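Local coordinates for D-isomer specific 2-hydroxyacid dehydrogenase NAD-binding (Xanthobacter autotrophicus, PDB 4XA8) that is a D-isomer specific 2-hydroxyacid dehydrogenase, an NAD(P)-dependent oxidoreductase of 2-hydroxyacids, at the interface of chains A and B. Sequence-based numbering; all coordinates share one arbitrary frame. Chains: chain A/B, D-isomer specific 2-hydroxyacid dehydrogenase NAD-binding.

Contact 1: the interface of chains A and B. Residues chain A 113, 116-117, 122, 126, 279; chain B 113, 116-117, 122, 126, 279.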
loop_
_atom_site.group_PDB
_atom_site.type_symbol
_atom_site.label_atom_id
_atom_site.label_comp_id
_atom_site.label_asym_id
_atom_site.label_seq_id
_atom_site.Cartn_x
_atom_site.Cartn_y
_atom_site.Cartn_z
ATOM N N PHE A 113 1.650 0.345 3.594
ATOM C CA PHE A 113 0.471 0.135 2.735
ATOM C C PHE A 113 -0.722 1.010 3.159
ATOM O O PHE A 113 -1.334 1.668 2.322
ATOM C CB PHE A 113 0.056 -1.355 2.736
ATOM C CG PHE A 113 -1.385 -1.564 2.336
ATOM C CD1 PHE A 113 -1.771 -1.517 1.009
ATOM C CD2 PHE A 113 -2.354 -1.770 3.299
ATOM C CE1 PHE A 113 -3.125 -1.676 0.664
ATOM C CE2 PHE A 113 -3.706 -1.919 2.971
ATOM C CZ PHE A 113 -4.089 -1.848 1.658
ATOM N N LEU A 116 0.015 4.777 2.600
ATOM C CA LEU A 116 0.028 5.143 1.153
ATOM C C LEU A 116 -1.400 5.109 0.546
ATOM O O LEU A 116 -1.780 5.954 -0.285
ATOM C CB LEU A 116 0.950 4.217 0.338
ATOM C CG LEU A 116 2.455 4.335 0.594
ATOM C CD1 LEU A 116 3.246 3.187 -0.028
ATOM C CD2 LEU A 116 2.862 5.661 0.034
ATOM N N ARG A 117 -2.178 4.158 1.019
ATOM C CA ARG A 117 -3.528 3.997 0.534
ATOM C C ARG A 117 -4.321 5.313 0.858
ATOM O O ARG A 117 -5.030 5.839 0.003
ATOM C CB ARG A 117 -4.142 2.749 1.137
ATOM C CG ARG A 117 -5.621 2.506 0.957
ATOM C CD ARG A 117 -6.133 1.166 1.535
ATOM N NE ARG A 117 -7.539 1.096 1.141
ATOM C CZ ARG A 117 -8.534 1.667 1.783
ATOM N NH1 ARG A 117 -8.320 2.309 2.913
ATOM N NH2 ARG A 117 -9.767 1.631 1.269
ATOM N N ILE A 122 -6.703 6.485 -2.298
ATOM C CA ILE A 122 -7.207 5.261 -2.925
ATOM C C ILE A 122 -8.712 4.987 -2.632
ATOM O O ILE A 122 -9.411 4.509 -3.518
ATOM C CB ILE A 122 -6.300 4.050 -2.606
ATOM C CG1 ILE A 122 -4.867 4.277 -3.194
ATOM C CG2 ILE A 122 -6.863 2.740 -3.093
ATOM C CD1 ILE A 122 -4.756 4.641 -4.652
ATOM N N GLU A 126 -11.359 3.957 -5.500
ATOM C CA GLU A 126 -12.047 2.667 -5.456
ATOM C C GLU A 126 -13.536 2.924 -5.681
ATOM O O GLU A 126 -14.182 2.169 -6.426
ATOM C CB GLU A 126 -11.856 1.913 -4.082
ATOM C CG GLU A 126 -10.502 1.294 -3.824
ATOM C CD GLU A 126 -10.246 0.923 -2.330
ATOM O OE1 GLU A 126 -11.189 0.734 -1.536
ATOM O OE2 GLU A 126 -9.072 0.853 -1.925
ATOM N N LEU A 279 -11.901 0.712 5.737
ATOM C CA LEU A 279 -11.420 -0.618 5.353
ATOM C C LEU A 279 -11.191 -1.411 6.618
ATOM O O LEU A 279 -10.447 -0.969 7.541
ATOM C CB LEU A 279 -10.110 -0.559 4.524
ATOM C CG LEU A 279 -9.395 -1.904 4.218
ATOM C CD1 LEU A 279 -10.310 -2.877 3.490
ATOM C CD2 LEU A 279 -8.119 -1.697 3.405
ATOM N N PHE B 113 2.925 0.230 -2.674
ATOM C CA PHE B 113 1.495 0.112 -2.340
ATOM C C PHE B 113 0.798 -1.000 -3.144
ATOM O O PHE B 113 0.090 -1.824 -2.572
ATOM C CB PHE B 113 0.769 1.459 -2.570
ATOM C CG PHE B 113 -0.720 1.299 -2.759
ATOM C CD1 PHE B 113 -1.559 1.098 -1.679
ATOM C CD2 PHE B 113 -1.268 1.315 -4.027
ATOM C CE1 PHE B 113 -2.938 0.913 -1.884
ATOM C CE2 PHE B 113 -2.636 1.121 -4.247
ATOM C CZ PHE B 113 -3.461 0.899 -3.177
ATOM N N LEU B 116 2.141 -4.506 -2.166
ATOM C CA LEU B 116 1.689 -4.927 -0.808
ATOM C C LEU B 116 0.174 -5.263 -0.793
ATOM O O LEU B 116 -0.281 -6.213 -0.130
ATOM C CB LEU B 116 1.981 -3.848 0.252
ATOM C CG LEU B 116 3.452 -3.593 0.594
ATOM C CD1 LEU B 116 3.649 -2.320 1.415
ATOM C CD2 LEU B 116 3.918 -4.809 1.330
ATOM N N ARG B 117 -0.568 -4.503 -1.571
ATOM C CA ARG B 117 -1.997 -4.692 -1.645
ATOM C C ARG B 117 -2.268 -6.142 -2.184
ATOM O O ARG B 117 -3.103 -6.861 -1.639
ATOM C CB ARG B 117 -2.613 -3.598 -2.496
ATOM C CG ARG B 117 -4.060 -3.723 -2.905
ATOM C CD ARG B 117 -4.617 -2.517 -3.697
ATOM N NE ARG B 117 -6.040 -2.803 -3.873
ATOM C CZ ARG B 117 -6.549 -3.563 -4.818
ATOM N NH1 ARG B 117 -5.774 -4.082 -5.749
ATOM N NH2 ARG B 117 -7.854 -3.846 -4.814
ATOM N N ILE B 122 -5.320 -7.997 -0.121
ATOM C CA ILE B 122 -6.300 -6.959 0.208
ATOM C C ILE B 122 -7.599 -7.038 -0.650
ATOM O O ILE B 122 -8.675 -6.783 -0.120
ATOM C CB ILE B 122 -5.658 -5.553 0.200
ATOM C CG1 ILE B 122 -4.546 -5.461 1.300
ATOM C CG2 ILE B 122 -6.658 -4.440 0.373
ATOM C CD1 ILE B 122 -4.917 -5.857 2.706
ATOM N N GLU B 126 -11.302 -6.806 0.941
ATOM C CA GLU B 126 -12.206 -5.717 0.577
ATOM C C GLU B 126 -13.562 -6.331 0.229
ATOM O O GLU B 126 -14.602 -5.788 0.635
ATOM C CB GLU B 126 -11.692 -4.874 -0.655
ATOM C CG GLU B 126 -10.532 -3.939 -0.408
ATOM C CD GLU B 126 -9.822 -3.446 -1.708
ATOM O OE1 GLU B 126 -10.407 -3.450 -2.809
ATOM O OE2 GLU B 126 -8.635 -3.080 -1.638
ATOM N N LEU B 279 -8.277 -3.249 -9.797
ATOM C CA LEU B 279 -8.310 -1.863 -9.323
ATOM C C LEU B 279 -7.813 -0.978 -10.442
ATOM O O LEU B 279 -6.691 -1.186 -10.989
ATOM C CB LEU B 279 -7.442 -1.648 -8.055
ATOM C CG LEU B 279 -7.240 -0.188 -7.565
ATOM C CD1 LEU B 279 -8.566 0.504 -7.288
ATOM C CD2 LEU B 279 -6.361 -0.124 -6.318
HETATM O O HOH W 1 -6.983 -0.878 -1.405
#
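A:Phe113 and B:Phe113 meet where helix 103-119 of each chain packs against its copy, both backbones helical. The rings are nearly parallel but offset, and meet along their CD1-CE1 edges, with CE1 of A:Phe113 3.6 Å from CE1 of B:Phe113. Each has CG anti to the backbone N (chi1 158°), which lays the ring alongside the two-fold axis. The tip of A:Phe113 then meets the tip of B:Ile122, CZ lying 3.7 Å from CG1. The CB of B:Arg117 also rests against CE1 of A:Phe113. On the other flank A:Leu116 and B:Phe113 run past each other in opposite directions, methyl CD1 against CB. Further along the axis the contact turns polar. A:Arg117 stays extended from CG to NE and forms a salt bridge within its own chain, NH2 to the carboxylate OE1 of A:Glu126 at 3.3 Å. OE1 is met on its syn side. A:Leu279 CD2 lies over one face of this guanidinium, off towards its rim, while CD1 packs across the interface on CG of B:Glu126. The carboxylates of A:Glu126 and B:Glu126 meet tip to tip with nearly parallel planes, their OE2 atoms 4.0 Å apart. Water 1 sits between them, 2.8 Å from OE2 of A:Glu126 and equally bound to B:Glu126. It also joins NE of both arginines, and probably eases the repulsion between like charges. The patch gives the two-fold dimer of the crystal an aromatic centre capped by a water-bridged charged cluster.

Contact 2: the interface of chains A and B. Residues chain A 21, 106, 287-290; chain B 120, 139-141.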
loop_
_atom_site.group_PDB
_atom_site.type_symbol
_atom_site.label_atom_id
_atom_site.label_comp_id
_atom_site.label_asym_id
_atom_site.label_seq_id
_atom_site.Cartn_x
_atom_site.Cartn_y
_atom_site.Cartn_z
ATOM N N ASP A 21 -3.756 -25.170 10.260
ATOM C CA ASP A 21 -2.460 -24.746 9.757
ATOM C C ASP A 21 -1.421 -24.848 10.868
ATOM O O ASP A 21 -0.269 -25.163 10.607
ATOM C CB ASP A 21 -2.498 -23.292 9.330
ATOM C CG ASP A 21 -3.337 -23.063 8.115
ATOM O OD1 ASP A 21 -3.658 -24.035 7.396
ATOM O OD2 ASP A 21 -3.648 -21.879 7.870
ATOM N N MET A 106 7.071 -7.015 8.838
ATOM C CA MET A 106 5.743 -7.225 8.348
ATOM C C MET A 106 4.753 -6.144 8.824
ATOM O O MET A 106 3.877 -5.713 8.093
ATOM C CB MET A 106 5.276 -8.595 8.816
ATOM C CG MET A 106 3.933 -9.030 8.262
ATOM S SD MET A 106 3.373 -10.566 9.026
ATOM C CE MET A 106 1.796 -10.714 8.223
ATOM N N ILE A 287 -0.093 -10.783 12.276
ATOM C CA ILE A 287 -0.442 -12.222 12.221
ATOM C C ILE A 287 0.744 -13.178 12.495
ATOM O O ILE A 287 1.834 -13.033 11.961
ATOM C CB ILE A 287 -1.214 -12.569 10.908
ATOM C CG1 ILE A 287 -2.018 -13.876 11.062
ATOM C CG2 ILE A 287 -0.288 -12.651 9.723
ATOM C CD1 ILE A 287 -3.458 -13.668 11.527
ATOM N N ALA A 288 0.553 -14.142 13.399
ATOM C CA ALA A 288 1.546 -15.193 13.596
ATOM C C ALA A 288 1.589 -16.249 12.469
ATOM O O ALA A 288 0.545 -16.737 11.964
ATOM C CB ALA A 288 1.343 -15.861 14.948
ATOM N N ILE A 289 2.804 -16.609 12.092
ATOM C CA ILE A 289 3.057 -17.482 10.939
ATOM C C ILE A 289 3.429 -18.858 11.433
ATOM O O ILE A 289 4.469 -19.028 12.074
ATOM C CB ILE A 289 4.248 -17.023 10.071
ATOM C CG1 ILE A 289 4.131 -15.558 9.638
ATOM C CG2 ILE A 289 4.392 -17.934 8.836
ATOM C CD1 ILE A 289 2.971 -15.287 8.743
ATOM N N PRO A 290 2.590 -19.844 11.165
ATOM C CA PRO A 290 2.820 -21.184 11.769
ATOM C C PRO A 290 4.195 -21.803 11.460
ATOM O O PRO A 290 4.856 -22.299 12.352
ATOM C CB PRO A 290 1.708 -22.021 11.144
ATOM C CG PRO A 290 0.594 -21.046 11.002
ATOM C CD PRO A 290 1.219 -19.715 10.633
ATOM N N ARG B 120 -0.696 -9.017 0.376
ATOM C CA ARG B 120 -1.510 -9.266 1.582
ATOM C C ARG B 120 -2.946 -9.666 1.270
ATOM O O ARG B 120 -3.728 -9.832 2.184
ATOM C CB ARG B 120 -1.454 -8.068 2.520
ATOM C CG ARG B 120 -0.043 -7.658 2.948
ATOM C CD ARG B 120 0.769 -8.791 3.521
ATOM N NE ARG B 120 0.019 -9.506 4.535
ATOM C CZ ARG B 120 -0.030 -9.203 5.841
ATOM N NH1 ARG B 120 0.675 -8.187 6.371
ATOM N NH2 ARG B 120 -0.788 -9.970 6.635
ATOM N N PRO B 139 -1.355 -17.620 6.442
ATOM C CA PRO B 139 -0.291 -16.642 6.552
ATOM C C PRO B 139 0.935 -17.101 5.747
ATOM O O PRO B 139 1.181 -18.293 5.678
ATOM C CB PRO B 139 0.002 -16.642 8.072
ATOM C CG PRO B 139 -1.217 -17.158 8.685
ATOM C CD PRO B 139 -1.646 -18.226 7.754
ATOM N N ARG B 140 1.613 -16.175 5.092
ATOM C CA ARG B 140 2.857 -16.432 4.323
ATOM C C ARG B 140 3.871 -15.362 4.703
ATOM O O ARG B 140 3.483 -14.249 4.937
ATOM C CB ARG B 140 2.580 -16.313 2.807
ATOM C CG ARG B 140 1.172 -16.742 2.410
ATOM C CD ARG B 140 0.814 -16.368 0.983
ATOM N NE ARG B 140 1.718 -17.005 0.057
ATOM C CZ ARG B 140 1.876 -16.640 -1.209
ATOM N NH1 ARG B 140 2.736 -17.294 -1.985
ATOM N NH2 ARG B 140 1.185 -15.619 -1.695
ATOM N N THR B 141 5.164 -15.673 4.724
ATOM C CA THR B 141 6.207 -14.651 4.861
ATOM C C THR B 141 6.408 -13.916 3.526
ATOM O O THR B 141 6.145 -14.465 2.450
ATOM C CB THR B 141 7.562 -15.276 5.254
ATOM O OG1 THR B 141 7.988 -16.184 4.228
ATOM C CG2 THR B 141 7.477 -16.025 6.561
HETATM O O HOH W 2 2.775 -6.791 5.549
#
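Apolar packing joins A:Ile289 to B:Pro139. The isoleucine methyl CD1 presses on the proline CB at 3.3 Å, tighter than usual for two carbons. The two side chains run past each other in opposite directions. A:Ile289 has CG1 beside the backbone N (chi1 -53°), and this branch carries CD1 to the proline. CG of the same proline ring lies 4.0 Å from CD of A:Pro290, at the start of helix 290-306, and the two rings cross at about a right angle. A:Ile287 adds its CG1 branch at the limit of contact, 4.1 Å from B:Pro139 CG. The backbone O of A:Ala288 also borders the ring, 3.7 Å from B:Pro139 CG. B:Arg140 and B:Thr141 give lighter cover near A:Ile289.

A second kind of contact sets a methyl against a guanidinium. A:Met106 is extended beyond CG. Its terminal methyl CE lies over one face of the B:Arg120 guanidinium, off towards NH1 and NH2, 3.4 Å from CZ.

The polar link runs through water. NH1 of B:Arg120 binds water 2 at 2.7 Å, in the guanidinium plane. Water 2 in turn lies 3.0 Å from the backbone O of A:Met106, in helix 103-119. No direct polar bond joins the chains in this patch. The site fastens the loop with B:Pro139 onto the A:Ile287 to A:Pro290 segment. It extends the interface of the crystal dimer outward, close to A:Ala285 and A:Ser286, which bind NADPH in this protein, although no nucleotide is bound here.

Contact 3: the interface of chains A and B. Residues chain A 110, 113, 279, 281-282, 284; chain B 120, 122, 125.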
loop_
_atom_site.group_PDB
_atom_site.type_symbol
_atom_site.label_atom_id
_atom_site.label_comp_id
_atom_site.label_asym_id
_atom_site.label_seq_id
_atom_site.Cartn_x
_atom_site.Cartn_y
_atom_site.Cartn_z
ATOM N N PHE A 110 2.981 -3.328 6.459
ATOM C CA PHE A 110 1.546 -3.142 6.461
ATOM C C PHE A 110 1.150 -1.645 6.720
ATOM O O PHE A 110 0.267 -1.096 6.087
ATOM C CB PHE A 110 0.874 -4.045 7.518
ATOM C CG PHE A 110 -0.628 -4.024 7.437
ATOM C CD1 PHE A 110 -1.276 -4.698 6.421
ATOM C CD2 PHE A 110 -1.380 -3.286 8.312
ATOM C CE1 PHE A 110 -2.660 -4.670 6.313
ATOM C CE2 PHE A 110 -2.751 -3.253 8.210
ATOM C CZ PHE A 110 -3.401 -3.949 7.210
ATOM N N PHE A 113 1.650 0.345 3.594
ATOM C CA PHE A 113 0.471 0.135 2.735
ATOM C C PHE A 113 -0.722 1.010 3.159
ATOM O O PHE A 113 -1.334 1.668 2.322
ATOM C CB PHE A 113 0.056 -1.355 2.736
ATOM C CG PHE A 113 -1.385 -1.564 2.336
ATOM C CD1 PHE A 113 -1.771 -1.517 1.009
ATOM C CD2 PHE A 113 -2.354 -1.770 3.299
ATOM C CE1 PHE A 113 -3.125 -1.676 0.664
ATOM C CE2 PHE A 113 -3.706 -1.919 2.971
ATOM C CZ PHE A 113 -4.089 -1.848 1.658
ATOM N N LEU A 279 -11.901 0.712 5.737
ATOM C CA LEU A 279 -11.420 -0.618 5.353
ATOM C C LEU A 279 -11.191 -1.411 6.618
ATOM O O LEU A 279 -10.447 -0.969 7.541
ATOM C CB LEU A 279 -10.110 -0.559 4.524
ATOM C CG LEU A 279 -9.395 -1.904 4.218
ATOM C CD1 LEU A 279 -10.310 -2.877 3.490
ATOM C CD2 LEU A 279 -8.119 -1.697 3.405
ATOM N N THR A 281 -9.762 -4.739 8.093
ATOM C CA THR A 281 -8.849 -5.836 7.873
ATOM C C THR A 281 -8.830 -6.767 9.101
ATOM O O THR A 281 -8.782 -6.322 10.242
ATOM C CB THR A 281 -7.423 -5.393 7.465
ATOM O OG1 THR A 281 -6.790 -4.553 8.442
ATOM C CG2 THR A 281 -7.410 -4.664 6.062
ATOM N N PRO A 282 -8.798 -8.073 8.871
ATOM C CA PRO A 282 -8.976 -8.859 10.073
ATOM C C PRO A 282 -7.656 -9.333 10.662
ATOM O O PRO A 282 -7.252 -10.471 10.405
ATOM C CB PRO A 282 -9.846 -10.031 9.579
ATOM C CG PRO A 282 -9.630 -10.084 8.102
ATOM C CD PRO A 282 -8.877 -8.890 7.655
ATOM N N LEU A 284 -4.403 -8.516 10.151
ATOM C CA LEU A 284 -3.389 -8.790 9.174
ATOM C C LEU A 284 -2.046 -8.200 9.499
ATOM O O LEU A 284 -1.043 -8.606 8.919
ATOM C CB LEU A 284 -3.787 -8.214 7.816
ATOM C CG LEU A 284 -5.104 -8.725 7.254
ATOM C CD1 LEU A 284 -5.274 -8.070 5.871
ATOM C CD2 LEU A 284 -5.126 -10.234 7.176
ATOM N N ARG B 120 -0.696 -9.017 0.376
ATOM C CA ARG B 120 -1.510 -9.266 1.582
ATOM C C ARG B 120 -2.946 -9.666 1.270
ATOM O O ARG B 120 -3.728 -9.832 2.184
ATOM C CB ARG B 120 -1.454 -8.068 2.520
ATOM C CG ARG B 120 -0.043 -7.658 2.948
ATOM C CD ARG B 120 0.769 -8.791 3.521
ATOM N NE ARG B 120 0.019 -9.506 4.535
ATOM C CZ ARG B 120 -0.030 -9.203 5.841
ATOM N NH1 ARG B 120 0.675 -8.187 6.371
ATOM N NH2 ARG B 120 -0.788 -9.970 6.635
ATOM N N ILE B 122 -5.320 -7.997 -0.121
ATOM C CA ILE B 122 -6.300 -6.959 0.208
ATOM C C ILE B 122 -7.599 -7.038 -0.650
ATOM O O ILE B 122 -8.675 -6.783 -0.120
ATOM C CB ILE B 122 -5.658 -5.553 0.200
ATOM C CG1 ILE B 122 -4.546 -5.461 1.300
ATOM C CG2 ILE B 122 -6.658 -4.440 0.373
ATOM C CD1 ILE B 122 -4.917 -5.857 2.706
ATOM N N PHE B 125 -10.009 -9.371 1.079
ATOM C CA PHE B 125 -10.531 -8.704 2.273
ATOM C C PHE B 125 -11.515 -7.595 1.997
ATOM O O PHE B 125 -12.476 -7.446 2.747
ATOM C CB PHE B 125 -9.390 -8.250 3.194
ATOM C CG PHE B 125 -8.593 -9.388 3.703
ATOM C CD1 PHE B 125 -9.147 -10.304 4.612
ATOM C CD2 PHE B 125 -7.315 -9.597 3.279
ATOM C CE1 PHE B 125 -8.390 -11.386 5.073
ATOM C CE2 PHE B 125 -6.569 -10.687 3.694
ATOM C CZ PHE B 125 -7.104 -11.578 4.610
#
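A:Pro282 and A:Leu284 lie side by side over one face of B:Phe125 in the tightly packed part of this contact. The proline sits over the CD1/CE1 side, the leucine methyls over the CD2/CE2/CZ side. A:Pro282 brings its CD to CD1 of B:Phe125 at 3.4 Å, and its CG lies nearly as close. The proline and the phenylalanine cross at a slant. A:Leu284 reaches toward B:Phe125 tip to tip with both methyl groups. CD1 of A:Leu284 is 3.9 Å from the ring centroid in a CH-pi contact, offset toward the rim. CD2 meets the far end of the ring, 3.5 Å from CZ of B:Phe125. The ring points from helix 122-130 toward this pair. The same A:Leu284 CD1 also packs on CD1 of B:Ile122 at 3.9 Å, tying the pair to the aromatic centre around A:Phe113.

The packing is looser at the margins. A:Thr281 CG2 lies 4.3 Å from B:Ile122 CD1, and A:Leu279 CD2 is as far from B:Ile122 CG2. A:Phe110 brings CD1 to 4.0 Å from NH1 of B:Arg120.

The polar anchor is firmly held by contrast. B:Arg120 is folded back along its chain (chi2 -53°, chi3 -49°), which turns the guanidinium edge to A:Leu284 O. NH1 adds a weak hydrogen bond to this carbonyl oxygen. The stronger bond runs from NH2 of B:Arg120 to A:Leu284 O at 2.7 Å, in the carbonyl plane and on a lone pair, with a C=O...N angle of 131°.

Contact 1 and contact 3 are close neighbours, their C-alpha centres about 8 Å apart, and they share A:Phe113, A:Leu279 and B:Ile122. Contact 2 lies farther out, its C-alpha centre about 19 Å from that of contact 1 and 13 Å from that of contact 3, which it joins through B:Arg120. Helix 103-119 of chain A contributes to all three. The two-fold axis repeats contacts 2 and 3 with the chains exchanged, while contact 1 holds both halves of its own pairing. Together they line the interface from the axis outward, which is consistent with a dimer in solution as in the crystal.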